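Local coordinates for protein 3-oxosteroid 1-dehydrogenase (Sterolibacterium denitrificans, PDB 7P18) that probably catalyses the FAD-dependent 1,2-dehydrogenation of 3-oxosteroids to 3-oxo-Delta(1)-steroids, passing the electrons on to an acceptor, at residues 52-58 with 129-133; 72-77 with 119-125; 284-288 with 371-375; 319-324 with 363-368. Numbering follows the deposited sequence.

Contact 1: residues 52-58 with 129-133. With FAD (flavin-adenine dinucleotide), chain C.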
# COMPACT_ATOMS: atom_id res chain seq x y z
N ALA A 52 -5.26 -5.10 2.39
CA ALA A 52 -6.63 -4.72 2.04
C ALA A 52 -6.81 -4.74 0.53
O ALA A 52 -5.86 -4.37 -0.19
CB ALA A 52 -6.93 -3.37 2.60
N VAL A 53 -8.00 -5.13 0.07
CA VAL A 53 -8.40 -5.09 -1.37
C VAL A 53 -9.75 -4.37 -1.47
O VAL A 53 -10.62 -4.57 -0.60
CB VAL A 53 -8.44 -6.48 -2.01
CG1 VAL A 53 -7.05 -7.08 -2.11
CG2 VAL A 53 -9.38 -7.43 -1.27
N TRP A 54 -9.88 -3.49 -2.47
CA TRP A 54 -11.07 -2.64 -2.63
C TRP A 54 -11.99 -3.31 -3.65
O TRP A 54 -11.68 -3.29 -4.85
CB TRP A 54 -10.69 -1.23 -3.03
CG TRP A 54 -11.85 -0.30 -3.09
CD1 TRP A 54 -12.48 0.29 -2.03
CD2 TRP A 54 -12.50 0.20 -4.27
NE1 TRP A 54 -13.43 1.15 -2.48
CE2 TRP A 54 -13.49 1.09 -3.84
CE3 TRP A 54 -12.34 -0.02 -5.64
CZ2 TRP A 54 -14.35 1.74 -4.73
CZ3 TRP A 54 -13.16 0.64 -6.52
CH2 TRP A 54 -14.17 1.50 -6.07
N ILE A 55 -13.05 -3.95 -3.16
CA ILE A 55 -13.90 -4.87 -3.96
C ILE A 55 -15.32 -4.33 -3.91
O ILE A 55 -16.14 -4.71 -3.06
CB ILE A 55 -13.82 -6.33 -3.45
CG1 ILE A 55 -12.39 -6.80 -3.17
CG2 ILE A 55 -14.53 -7.25 -4.45
CD1 ILE A 55 -11.52 -6.98 -4.42
N PRO A 56 -15.70 -3.48 -4.87
CA PRO A 56 -17.08 -2.99 -4.90
C PRO A 56 -18.00 -4.21 -5.10
O PRO A 56 -17.66 -5.10 -5.83
CB PRO A 56 -17.11 -2.00 -6.05
CG PRO A 56 -15.63 -1.65 -6.27
CD PRO A 56 -14.87 -2.92 -5.96
N ASN A 57 -19.16 -4.13 -4.47
CA ASN A 57 -20.30 -5.06 -4.70
C ASN A 57 -19.87 -6.48 -4.34
O ASN A 57 -20.36 -7.47 -4.99
CB ASN A 57 -20.81 -4.96 -6.13
CG ASN A 57 -22.22 -5.51 -6.30
OD1 ASN A 57 -23.04 -5.55 -5.34
ND2 ASN A 57 -22.49 -5.87 -7.54
N ASN A 58 -18.95 -6.64 -3.37
CA ASN A 58 -18.58 -8.01 -2.93
C ASN A 58 -19.81 -8.62 -2.22
O ASN A 58 -20.66 -7.86 -1.66
CB ASN A 58 -17.31 -8.03 -2.08
CG ASN A 58 -17.47 -7.38 -0.73
OD1 ASN A 58 -18.10 -7.99 0.15
ND2 ASN A 58 -16.94 -6.17 -0.56
N GLY A 129 -17.51 -1.17 3.60
CA GLY A 129 -17.85 -2.52 3.13
C GLY A 129 -17.22 -2.89 1.80
O GLY A 129 -17.17 -4.08 1.53
N ARG A 130 -16.76 -1.93 0.97
CA ARG A 130 -16.07 -2.32 -0.30
C ARG A 130 -14.65 -2.81 0.00
O ARG A 130 -14.20 -3.78 -0.61
CB ARG A 130 -16.05 -1.15 -1.30
CG ARG A 130 -17.41 -0.69 -1.78
CD ARG A 130 -17.25 0.34 -2.89
NE ARG A 130 -18.46 0.53 -3.67
CZ ARG A 130 -18.79 1.64 -4.33
NH1 ARG A 130 -18.03 2.73 -4.30
NH2 ARG A 130 -19.89 1.64 -5.07
N THR A 131 -13.95 -2.14 0.91
CA THR A 131 -12.64 -2.59 1.45
C THR A 131 -12.83 -3.94 2.16
O THR A 131 -13.76 -4.04 2.96
CB THR A 131 -12.04 -1.54 2.38
OG1 THR A 131 -11.76 -0.34 1.67
CG2 THR A 131 -10.79 -2.08 3.03
N MET A 132 -11.96 -4.89 1.85
CA MET A 132 -11.90 -6.24 2.46
C MET A 132 -10.48 -6.51 2.94
O MET A 132 -9.49 -5.98 2.33
CB MET A 132 -12.33 -7.33 1.47
CG MET A 132 -13.67 -7.07 0.76
SD MET A 132 -14.14 -8.47 -0.31
CE MET A 132 -14.86 -9.57 0.90
N GLU A 133 -10.37 -7.34 3.99
CA GLU A 133 -9.05 -7.71 4.55
C GLU A 133 -9.02 -9.19 4.91
O GLU A 133 -10.07 -9.87 4.97
CB GLU A 133 -8.77 -6.82 5.75
CG GLU A 133 -9.54 -7.21 7.02
CD GLU A 133 -8.93 -6.59 8.26
OE1 GLU A 133 -7.64 -6.51 8.33
OE2 GLU A 133 -9.73 -6.12 9.11
PA FAD C . 5.27 -6.15 -4.79
O1A FAD C . 4.27 -6.57 -3.78
O2A FAD C . 6.34 -5.26 -4.22
O5B FAD C . 5.90 -7.47 -5.40
C5B FAD C . 6.90 -7.34 -6.45
C4B FAD C . 7.90 -8.45 -6.27
O4B FAD C . 8.70 -8.55 -7.48
C3B FAD C . 8.90 -8.26 -5.10
O3B FAD C . 8.96 -9.43 -4.29
C2B FAD C . 10.23 -7.97 -5.81
O2B FAD C . 11.36 -8.30 -5.02
C1B FAD C . 10.05 -8.74 -7.12
N9A FAD C . 10.92 -8.29 -8.22
C8A FAD C . 11.37 -7.04 -8.50
N7A FAD C . 12.23 -7.02 -9.51
C5A FAD C . 12.29 -8.34 -9.94
C6A FAD C . 13.00 -8.97 -10.98
N6A FAD C . 13.88 -8.35 -11.78
N1A FAD C . 12.83 -10.30 -11.13
C2A FAD C . 11.99 -10.93 -10.30
N3A FAD C . 11.32 -10.46 -9.24
C4A FAD C . 11.50 -9.13 -9.14
N1 FAD C . -2.04 -1.26 -0.99
C2 FAD C . -3.32 -1.70 -0.89
O2 FAD C . -4.05 -1.76 -1.90
N3 FAD C . -3.83 -2.12 0.27
C4 FAD C . -3.21 -1.88 1.48
O4 FAD C . -3.68 -2.39 2.49
C4X FAD C . -1.88 -1.38 1.44
N5 FAD C . -1.23 -1.17 2.58
C5X FAD C . 0.08 -0.76 2.50
C6 FAD C . 0.83 -0.62 3.69
C7 FAD C . 2.19 -0.34 3.67
C7M FAD C . 2.97 -0.22 4.96
C8 FAD C . 2.85 -0.26 2.43
C8M FAD C . 4.34 0.01 2.37
C9 FAD C . 2.11 -0.32 1.26
C9A FAD C . 0.74 -0.62 1.25
N10 FAD C . -0.03 -0.70 0.08
C10 FAD C . -1.35 -1.12 0.13
C1' FAD C . 0.61 -0.62 -1.24
C2' FAD C . 0.92 -2.04 -1.76
O2' FAD C . 1.67 -2.82 -0.83
C3' FAD C . 1.64 -2.04 -3.12
O3' FAD C . 1.13 -1.02 -3.98
C4' FAD C . 1.56 -3.41 -3.76
O4' FAD C . 2.06 -4.36 -2.83
C5' FAD C . 2.33 -3.52 -5.07
O5' FAD C . 2.23 -4.90 -5.47
P FAD C . 3.13 -5.44 -6.67
O1P FAD C . 2.75 -6.86 -6.73
O2P FAD C . 3.10 -4.57 -7.84
O3P FAD C . 4.64 -5.36 -6.05
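A short antiparallel beta ladder can carry a cofactor contact at its tip, and residues 52-58 with 129-133 illustrate how. The backbone bonds come first: Val-53 and Met-132 form a hydrogen-bonded pair, N to O 2.8 Å in both directions, Trp-54 and Thr-131 the adjacent non-hydrogen-bonded pair, and Ile-55 N adds a bond of 2.8 Å to Arg-130 O. Beyond the strand, a type II turn spans Ile-55 to Asn-58, and Asn-58 ND2 donates to Gly-129 O and to Ile-55 O, each at 3.0 Å. Apolar packing follows the alternation of the strands. Met-132 lies on the face of Val-53, its CB 4.0 Å from Val-53 CG2, and its SD reaches Ile-55 CG1 at 3.7 Å. Trp-54 and Thr-131 share the other face; beside them Arg-130 CB lies 3.7 Å from Trp-54 NE1. Asp-117 bonds to that nitrogen and, with Asp-65, forms salt bridges to the guanidinium. Ala-52, just before the strand, meets the flavin: its N donates to FAD O4 and its O accepts from FAD N3, each at 3.1 Å.

Contact 2: residues 72-77 with 119-125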
# COMPACT_ATOMS: atom_id res chain seq x y z
N THR A 72 -19.92 4.45 -11.77
CA THR A 72 -20.09 5.91 -11.61
C THR A 72 -18.91 6.48 -10.82
O THR A 72 -18.27 7.46 -11.24
CB THR A 72 -21.45 6.21 -11.00
OG1 THR A 72 -22.44 5.88 -11.99
CG2 THR A 72 -21.58 7.65 -10.58
N TYR A 73 -18.63 5.87 -9.68
CA TYR A 73 -17.52 6.25 -8.78
C TYR A 73 -16.17 6.16 -9.53
O TYR A 73 -15.43 7.15 -9.46
CB TYR A 73 -17.55 5.39 -7.54
CG TYR A 73 -16.57 5.76 -6.47
CD1 TYR A 73 -16.79 6.87 -5.67
CD2 TYR A 73 -15.46 4.99 -6.22
CE1 TYR A 73 -15.92 7.21 -4.64
CE2 TYR A 73 -14.58 5.32 -5.20
CZ TYR A 73 -14.82 6.41 -4.38
OH TYR A 73 -13.95 6.73 -3.35
N LEU A 74 -15.86 5.05 -10.18
CA LEU A 74 -14.55 4.90 -10.89
C LEU A 74 -14.45 5.88 -12.07
O LEU A 74 -13.37 6.42 -12.30
CB LEU A 74 -14.32 3.45 -11.30
CG LEU A 74 -13.98 2.51 -10.15
CD1 LEU A 74 -13.63 1.16 -10.71
CD2 LEU A 74 -12.82 3.10 -9.33
N LYS A 75 -15.53 6.13 -12.82
CA LYS A 75 -15.47 7.10 -13.94
C LYS A 75 -15.22 8.49 -13.35
O LYS A 75 -14.40 9.22 -13.88
CB LYS A 75 -16.75 7.04 -14.80
CG LYS A 75 -16.82 5.82 -15.69
CD LYS A 75 -18.14 5.75 -16.44
CE LYS A 75 -18.28 6.86 -17.47
NZ LYS A 75 -17.31 6.65 -18.57
N ALA A 76 -15.87 8.84 -12.27
CA ALA A 76 -15.67 10.14 -11.60
C ALA A 76 -14.23 10.23 -11.11
O ALA A 76 -13.62 11.29 -11.28
CB ALA A 76 -16.66 10.31 -10.48
N ALA A 77 -13.67 9.15 -10.55
CA ALA A 77 -12.35 9.22 -9.89
C ALA A 77 -11.25 9.22 -10.95
O ALA A 77 -10.21 9.88 -10.71
CB ALA A 77 -12.18 8.09 -8.93
N TYR A 119 -13.36 8.97 -1.31
CA TYR A 119 -13.88 10.18 -1.96
C TYR A 119 -15.39 10.26 -1.72
O TYR A 119 -16.19 9.92 -2.60
CB TYR A 119 -13.58 10.19 -3.46
CG TYR A 119 -12.13 10.03 -3.85
CD1 TYR A 119 -11.13 10.87 -3.38
CD2 TYR A 119 -11.76 9.04 -4.74
CE1 TYR A 119 -9.80 10.69 -3.76
CE2 TYR A 119 -10.44 8.86 -5.13
CZ TYR A 119 -9.47 9.73 -4.68
OH TYR A 119 -8.18 9.52 -5.10
N GLN A 120 -15.79 10.65 -0.50
CA GLN A 120 -17.22 10.62 -0.12
C GLN A 120 -17.98 11.66 -0.94
O GLN A 120 -19.21 11.52 -1.08
CB GLN A 120 -17.36 10.87 1.38
CG GLN A 120 -16.91 9.70 2.22
CD GLN A 120 -17.74 8.46 2.03
OE1 GLN A 120 -18.95 8.50 2.13
NE2 GLN A 120 -17.08 7.34 1.68
N HIS A 121 -17.30 12.67 -1.48
CA HIS A 121 -17.94 13.73 -2.31
C HIS A 121 -18.25 13.24 -3.73
O HIS A 121 -18.90 13.98 -4.45
CB HIS A 121 -17.06 14.95 -2.35
CG HIS A 121 -15.70 14.67 -2.89
ND1 HIS A 121 -14.66 14.19 -2.07
CD2 HIS A 121 -15.20 14.71 -4.15
CE1 HIS A 121 -13.57 14.03 -2.82
NE2 HIS A 121 -13.88 14.31 -4.09
N LEU A 122 -17.71 12.11 -4.18
CA LEU A 122 -17.94 11.63 -5.57
C LEU A 122 -19.22 10.82 -5.63
O LEU A 122 -19.58 10.11 -4.69
CB LEU A 122 -16.74 10.82 -6.06
CG LEU A 122 -15.48 11.64 -6.36
CD1 LEU A 122 -14.43 10.74 -6.98
CD2 LEU A 122 -15.77 12.87 -7.25
N PRO A 123 -19.94 10.83 -6.77
CA PRO A 123 -21.14 10.01 -6.89
C PRO A 123 -20.76 8.54 -6.86
O PRO A 123 -19.68 8.21 -7.34
CB PRO A 123 -21.73 10.41 -8.24
CG PRO A 123 -20.51 10.86 -9.02
CD PRO A 123 -19.62 11.56 -8.00
N GLY A 124 -21.61 7.70 -6.25
CA GLY A 124 -21.39 6.25 -6.23
C GLY A 124 -20.47 5.77 -5.11
O GLY A 124 -20.16 4.55 -5.08
N ALA A 125 -20.06 6.65 -4.22
CA ALA A 125 -19.24 6.36 -3.03
C ALA A 125 -20.07 5.54 -2.04
O ALA A 125 -21.27 5.72 -2.01
CB ALA A 125 -18.78 7.62 -2.37
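This is a helix-on-loop contact, partly buried and toward the outside of the FAD-binding fold, where helix 67-78 packs against the loop that leads from strand 109-111 to strand 131-138. Two turns shape the loop: type I from Tyr-119 to Leu-122 and type II from Leu-122 to Ala-125, with Gly-124 at positive phi and close enough to the helix that a CB would lie tight against Tyr-73 N. Tyr-73, in a t rotamer, reaches into the loop; its CE1 is 4.0 Å from Leu-122 CB and 3.7 Å from Ala-125 CB. Farther along the helix, Leu-122 CD1 packs 4.2 Å from Ala-76 CB and 4.0 Å from Ala-77 CB, and at the other end Thr-72 CG2 meets Pro-123 CB at 3.6 Å. One hydrogen bond crosses, from Tyr-119 N to Tyr-73 OH at 3.1 Å, and the same hydroxyl is bonded to Pro-537 O. Apolar packing thus supplies most of the contact, while a single phenol ties two loops to the helix through their backbones.

Contact 3: residues 284-288 with 371-375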
# COMPACT_ATOMS: atom_id res chain seq x y z
N LEU A 284 9.47 11.03 -12.22
CA LEU A 284 8.69 11.60 -11.08
C LEU A 284 8.99 13.07 -10.85
O LEU A 284 10.02 13.60 -11.29
CB LEU A 284 9.01 10.79 -9.82
CG LEU A 284 8.63 9.32 -9.86
CD1 LEU A 284 8.98 8.67 -8.53
CD2 LEU A 284 7.15 9.09 -10.19
N PRO A 285 8.07 13.82 -10.19
CA PRO A 285 8.35 15.20 -9.85
C PRO A 285 9.54 15.29 -8.89
O PRO A 285 9.81 14.42 -8.10
CB PRO A 285 7.06 15.77 -9.25
CG PRO A 285 6.29 14.53 -8.81
CD PRO A 285 6.70 13.43 -9.80
N LYS A 286 10.34 16.35 -9.10
CA LYS A 286 11.46 16.68 -8.19
C LYS A 286 10.94 17.63 -7.12
O LYS A 286 10.08 18.45 -7.39
CB LYS A 286 12.63 17.29 -8.98
CG LYS A 286 13.67 16.28 -9.42
CD LYS A 286 13.17 15.22 -10.38
CE LYS A 286 12.65 15.78 -11.68
NZ LYS A 286 12.24 14.68 -12.58
N PRO A 287 11.51 17.62 -5.89
CA PRO A 287 12.57 16.70 -5.52
C PRO A 287 12.05 15.29 -5.29
O PRO A 287 10.93 15.14 -4.87
CB PRO A 287 13.08 17.23 -4.17
CG PRO A 287 11.91 18.03 -3.63
CD PRO A 287 11.19 18.58 -4.82
N THR A 288 12.90 14.30 -5.51
CA THR A 288 12.54 12.87 -5.43
C THR A 288 13.70 12.14 -4.79
O THR A 288 14.84 12.45 -5.11
CB THR A 288 12.13 12.31 -6.79
OG1 THR A 288 11.46 11.05 -6.64
CG2 THR A 288 13.30 12.13 -7.74
N TYR A 371 3.76 18.48 -3.10
CA TYR A 371 4.41 18.94 -4.37
C TYR A 371 3.74 20.22 -4.84
O TYR A 371 4.43 21.16 -5.29
CB TYR A 371 4.44 17.83 -5.42
CG TYR A 371 5.53 16.82 -5.22
CD1 TYR A 371 6.87 17.13 -5.48
CD2 TYR A 371 5.26 15.56 -4.72
CE1 TYR A 371 7.87 16.20 -5.29
CE2 TYR A 371 6.25 14.61 -4.54
CZ TYR A 371 7.57 14.95 -4.79
OH TYR A 371 8.52 14.00 -4.62
N GLU A 372 2.42 20.30 -4.75
CA GLU A 372 1.68 21.49 -5.23
C GLU A 372 2.10 22.70 -4.39
O GLU A 372 2.40 23.78 -4.99
CB GLU A 372 0.17 21.27 -5.19
CG GLU A 372 -0.61 22.32 -5.93
CD GLU A 372 -0.82 23.65 -5.24
OE1 GLU A 372 -0.67 23.71 -3.97
OE2 GLU A 372 -1.12 24.65 -5.97
N ASN A 373 2.15 22.58 -3.06
CA ASN A 373 2.56 23.73 -2.21
C ASN A 373 4.07 24.02 -2.38
O ASN A 373 4.44 25.19 -2.34
CB ASN A 373 2.21 23.53 -0.75
CG ASN A 373 2.45 24.81 0.02
OD1 ASN A 373 3.47 24.95 0.67
ND2 ASN A 373 1.54 25.76 -0.12
N HIS A 374 4.90 23.01 -2.57
CA HIS A 374 6.38 23.17 -2.69
C HIS A 374 6.69 24.06 -3.91
O HIS A 374 7.60 24.87 -3.81
CB HIS A 374 7.06 21.81 -2.74
CG HIS A 374 8.54 21.88 -2.67
ND1 HIS A 374 9.19 22.26 -1.52
CD2 HIS A 374 9.49 21.62 -3.58
CE1 HIS A 374 10.48 22.24 -1.73
NE2 HIS A 374 10.71 21.83 -2.96
N ALA A 375 5.88 23.96 -4.96
CA ALA A 375 6.06 24.73 -6.21
C ALA A 375 5.75 26.21 -5.94
O ALA A 375 6.38 27.03 -6.58
CB ALA A 375 5.20 24.15 -7.32
O HOH W 1 8.96 12.21 -6.72
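A tyrosine on a helix can hold a loop by its ring face and its hydroxyl at once, as Tyr-371 does with residues 284-288. Leu-284 is the first residue to leave the helical conformation after helix 277-283, and its carbonyl O accepts a 2.8 Å hydrogen bond from Lys-286 NZ. Pro-285 lies over the ring: its CG stands 4.0 Å from the centroid of the Tyr-371 ring, 3° off the normal, a CH-pi interaction almost exactly over the face. The CA-to-CB bond of Lys-286 points away from the helix; NZ also bonds to Glu-281 O, and the carbonyl O of Lys-286 comes within 3.8 Å of Tyr-371 CE1 at the ring edge. A cis peptide bond joins it to Pro-287, whose ring lies beside the helix with CD 3.7 Å from His-374 CD2, and whose O accepts a 2.7 Å hydrogen bond from Tyr-371 OH. Thr-288 OG1, hydrogen-bonded to Arg-280 NE, also lies 2.8 Å from a water O that donates to Pro-285 O at 2.7 Å and Tyr-371 OH at 2.8 Å. Away from the flavin and steroid sites, this surface contact fastens the loop between helices 277-283 and 302-309 to helix 363-377, whose Tyr-371 ring also meets Trp-322 of strand 320-326.

Contact 4: residues 319-324 with 363-368; sequences WAWWVP and YLEFGA. With ANB (androsta-1,4-diene-3,17-dione), chain D.
Strand 320-324 and helix 363-368 cross almost at right angles (85°) with their axes only 5.9 Å apart, a closeness that Gly-367 permits: a CB there would clash with Trp-322 CB, which lies 3.5 Å from Gly-367 CA. No hydrogen bond crosses. The strand bends at Trp-321, centre of an inverse gamma turn, and the nearest CA pairs are Trp-322 with Leu-364, 4.8 Å, and Val-323 with Tyr-363, 4.9 Å. Leu-364 (t, p) places CD1 3.3 Å from Ala-320 O, 4.0 Å from Trp-319 CZ3 and 4.0 Å from Trp-322 CD1. Trp-322 takes chi1 m, chi2 115°. Pro-324 CG lies over the Phe-366 ring, 4.1 Å from its centroid, in a CH-pi contact. Tyr-363, part of the steroid pocket, leaves the rotamer wells at chi1 30°; its CB packs 3.8 Å from Val-323 CG2, and its OH, bonded to the hydroxyl of Tyr-118, lies 2.6 Å from ANB C2. Packing without a hydrogen bond, mostly apolar, thus sets a polar phenol beside the steroid A ring.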
# COMPACT_ATOMS: atom_id res chain seq x y z
N TRP A 319 3.45 9.66 -11.75
CA TRP A 319 2.69 9.48 -10.49
C TRP A 319 3.28 8.35 -9.64
O TRP A 319 3.67 7.29 -10.17
CB TRP A 319 1.20 9.23 -10.79
CG TRP A 319 0.46 10.52 -10.97
CD1 TRP A 319 0.55 11.35 -12.03
CD2 TRP A 319 -0.33 11.21 -10.01
NE1 TRP A 319 -0.19 12.47 -11.84
CE2 TRP A 319 -0.76 12.41 -10.60
CE3 TRP A 319 -0.80 10.89 -8.73
CZ2 TRP A 319 -1.58 13.33 -9.96
CZ3 TRP A 319 -1.63 11.79 -8.10
CH2 TRP A 319 -2.01 12.99 -8.70
N ALA A 320 3.29 8.55 -8.32
CA ALA A 320 3.60 7.49 -7.36
C ALA A 320 2.40 7.36 -6.41
O ALA A 320 1.58 8.32 -6.31
CB ALA A 320 4.89 7.76 -6.60
N TRP A 321 2.34 6.25 -5.73
CA TRP A 321 1.38 6.05 -4.63
C TRP A 321 1.94 6.79 -3.41
O TRP A 321 2.55 6.15 -2.55
CB TRP A 321 1.14 4.57 -4.38
CG TRP A 321 0.60 3.74 -5.51
CD1 TRP A 321 1.25 2.74 -6.17
CD2 TRP A 321 -0.76 3.66 -5.96
NE1 TRP A 321 0.41 2.08 -7.03
CE2 TRP A 321 -0.83 2.66 -6.96
CE3 TRP A 321 -1.91 4.39 -5.69
CZ2 TRP A 321 -2.02 2.31 -7.59
CZ3 TRP A 321 -3.09 4.07 -6.32
CH2 TRP A 321 -3.13 3.04 -7.26
N TRP A 322 1.79 8.11 -3.38
CA TRP A 322 2.43 8.95 -2.32
C TRP A 322 1.93 8.51 -0.94
O TRP A 322 0.74 8.08 -0.78
CB TRP A 322 2.18 10.45 -2.52
CG TRP A 322 2.45 10.97 -3.89
CD1 TRP A 322 1.54 11.49 -4.75
CD2 TRP A 322 3.74 11.05 -4.55
NE1 TRP A 322 2.18 11.88 -5.91
CE2 TRP A 322 3.51 11.57 -5.83
CE3 TRP A 322 5.04 10.68 -4.20
CZ2 TRP A 322 4.54 11.80 -6.74
CZ3 TRP A 322 6.05 10.83 -5.13
CH2 TRP A 322 5.81 11.42 -6.37
N VAL A 323 2.81 8.60 0.05
CA VAL A 323 2.42 8.60 1.49
C VAL A 323 3.39 9.54 2.21
O VAL A 323 4.59 9.47 1.98
CB VAL A 323 2.39 7.18 2.09
CG1 VAL A 323 3.74 6.49 2.19
CG2 VAL A 323 1.69 7.13 3.43
N PRO A 324 2.92 10.38 3.16
CA PRO A 324 3.84 11.09 4.05
C PRO A 324 4.62 10.03 4.82
O PRO A 324 4.04 9.10 5.30
CB PRO A 324 2.95 11.95 4.97
CG PRO A 324 1.58 11.32 4.86
CD PRO A 324 1.52 10.71 3.46
N TYR A 363 -3.78 9.64 1.72
CA TYR A 363 -2.31 9.78 1.58
C TYR A 363 -1.92 10.14 0.14
O TYR A 363 -0.94 10.93 -0.02
CB TYR A 363 -1.56 8.56 2.08
CG TYR A 363 -2.29 7.24 1.96
CD1 TYR A 363 -3.26 6.92 2.89
CD2 TYR A 363 -1.98 6.33 0.99
CE1 TYR A 363 -3.93 5.70 2.83
CE2 TYR A 363 -2.66 5.11 0.91
CZ TYR A 363 -3.66 4.81 1.81
OH TYR A 363 -4.38 3.63 1.76
N LEU A 364 -2.59 9.62 -0.89
CA LEU A 364 -2.22 9.97 -2.28
C LEU A 364 -2.33 11.47 -2.51
O LEU A 364 -1.36 12.11 -2.99
CB LEU A 364 -3.10 9.21 -3.27
CG LEU A 364 -2.85 9.50 -4.74
CD1 LEU A 364 -1.51 8.97 -5.20
CD2 LEU A 364 -3.95 8.91 -5.62
N GLU A 365 -3.47 12.05 -2.14
CA GLU A 365 -3.73 13.49 -2.35
C GLU A 365 -2.84 14.32 -1.42
O GLU A 365 -2.48 15.43 -1.83
CB GLU A 365 -5.22 13.78 -2.14
CG GLU A 365 -6.04 13.43 -3.38
CD GLU A 365 -6.34 11.97 -3.57
OE1 GLU A 365 -6.29 11.25 -2.55
OE2 GLU A 365 -6.61 11.55 -4.75
N PHE A 366 -2.51 13.79 -0.23
CA PHE A 366 -1.59 14.48 0.71
C PHE A 366 -0.22 14.68 0.03
O PHE A 366 0.28 15.80 0.01
CB PHE A 366 -1.55 13.70 2.02
CG PHE A 366 -0.79 14.41 3.12
CD1 PHE A 366 0.59 14.45 3.07
CD2 PHE A 366 -1.46 14.92 4.23
CE1 PHE A 366 1.30 15.10 4.06
CE2 PHE A 366 -0.75 15.53 5.25
CZ PHE A 366 0.64 15.60 5.17
N GLY A 367 0.40 13.61 -0.48
CA GLY A 367 1.66 13.67 -1.26
C GLY A 367 1.56 14.66 -2.41
O GLY A 367 2.45 15.56 -2.54
N ALA A 368 0.49 14.59 -3.20
CA ALA A 368 0.31 15.51 -4.35
C ALA A 368 0.27 16.95 -3.86
O ALA A 368 0.85 17.81 -4.53
CB ALA A 368 -0.94 15.16 -5.12
C1 ANB D . -2.81 1.35 3.67
C10 ANB D . -3.78 1.01 4.76
C11 ANB D . -1.83 0.87 6.51
C12 ANB D . -1.29 0.23 7.80
C13 ANB D . -2.39 0.10 8.84
C14 ANB D . -3.49 -0.79 8.24
C15 ANB D . -4.36 -1.15 9.45
C16 ANB D . -3.36 -1.31 10.60
C17 ANB D . -2.07 -0.68 10.11
C18 ANB D . -2.89 1.47 9.34
C19 ANB D . -4.36 2.35 5.28
C2 ANB D . -3.13 1.41 2.38
C3 ANB D . -4.39 0.85 1.89
C4 ANB D . -5.12 0.06 2.88
C5 ANB D . -4.91 0.17 4.20
C6 ANB D . -5.85 -0.46 5.19
C7 ANB D . -5.15 -1.13 6.36
C8 ANB D . -4.14 -0.19 6.99
C9 ANB D . -3.09 0.19 5.92
O1 ANB D . -4.78 1.00 0.73
O2 ANB D . -0.99 -0.77 10.66

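How the contacts relate
In these four contacts chemistry follows the elements that meet as much as depth. Contacts 1 and 4 are buried and approach the active site from different elements: contact 1 hydrogen-bonds the flavin by backbone and also touches the steroid through Ala-52, whereas contact 4 meets the steroid by a side chain. Contacts 2 and 3, whose centres lie about 21 Å from the centre of the chain, fasten loops to helices; contact 2 is partly buried and contact 3, the surface example, recruits a water. Arg-130 of contact 1 probably hydrogen-bonds to Gly-124 O of contact 2, while contacts 3 and 4 share helix 363-377 and pack through Trp-322. A probable hydrogen bond of 2.6 Å between Tyr-119 OH and Glu-365 OE2 connects contacts 2 and 4.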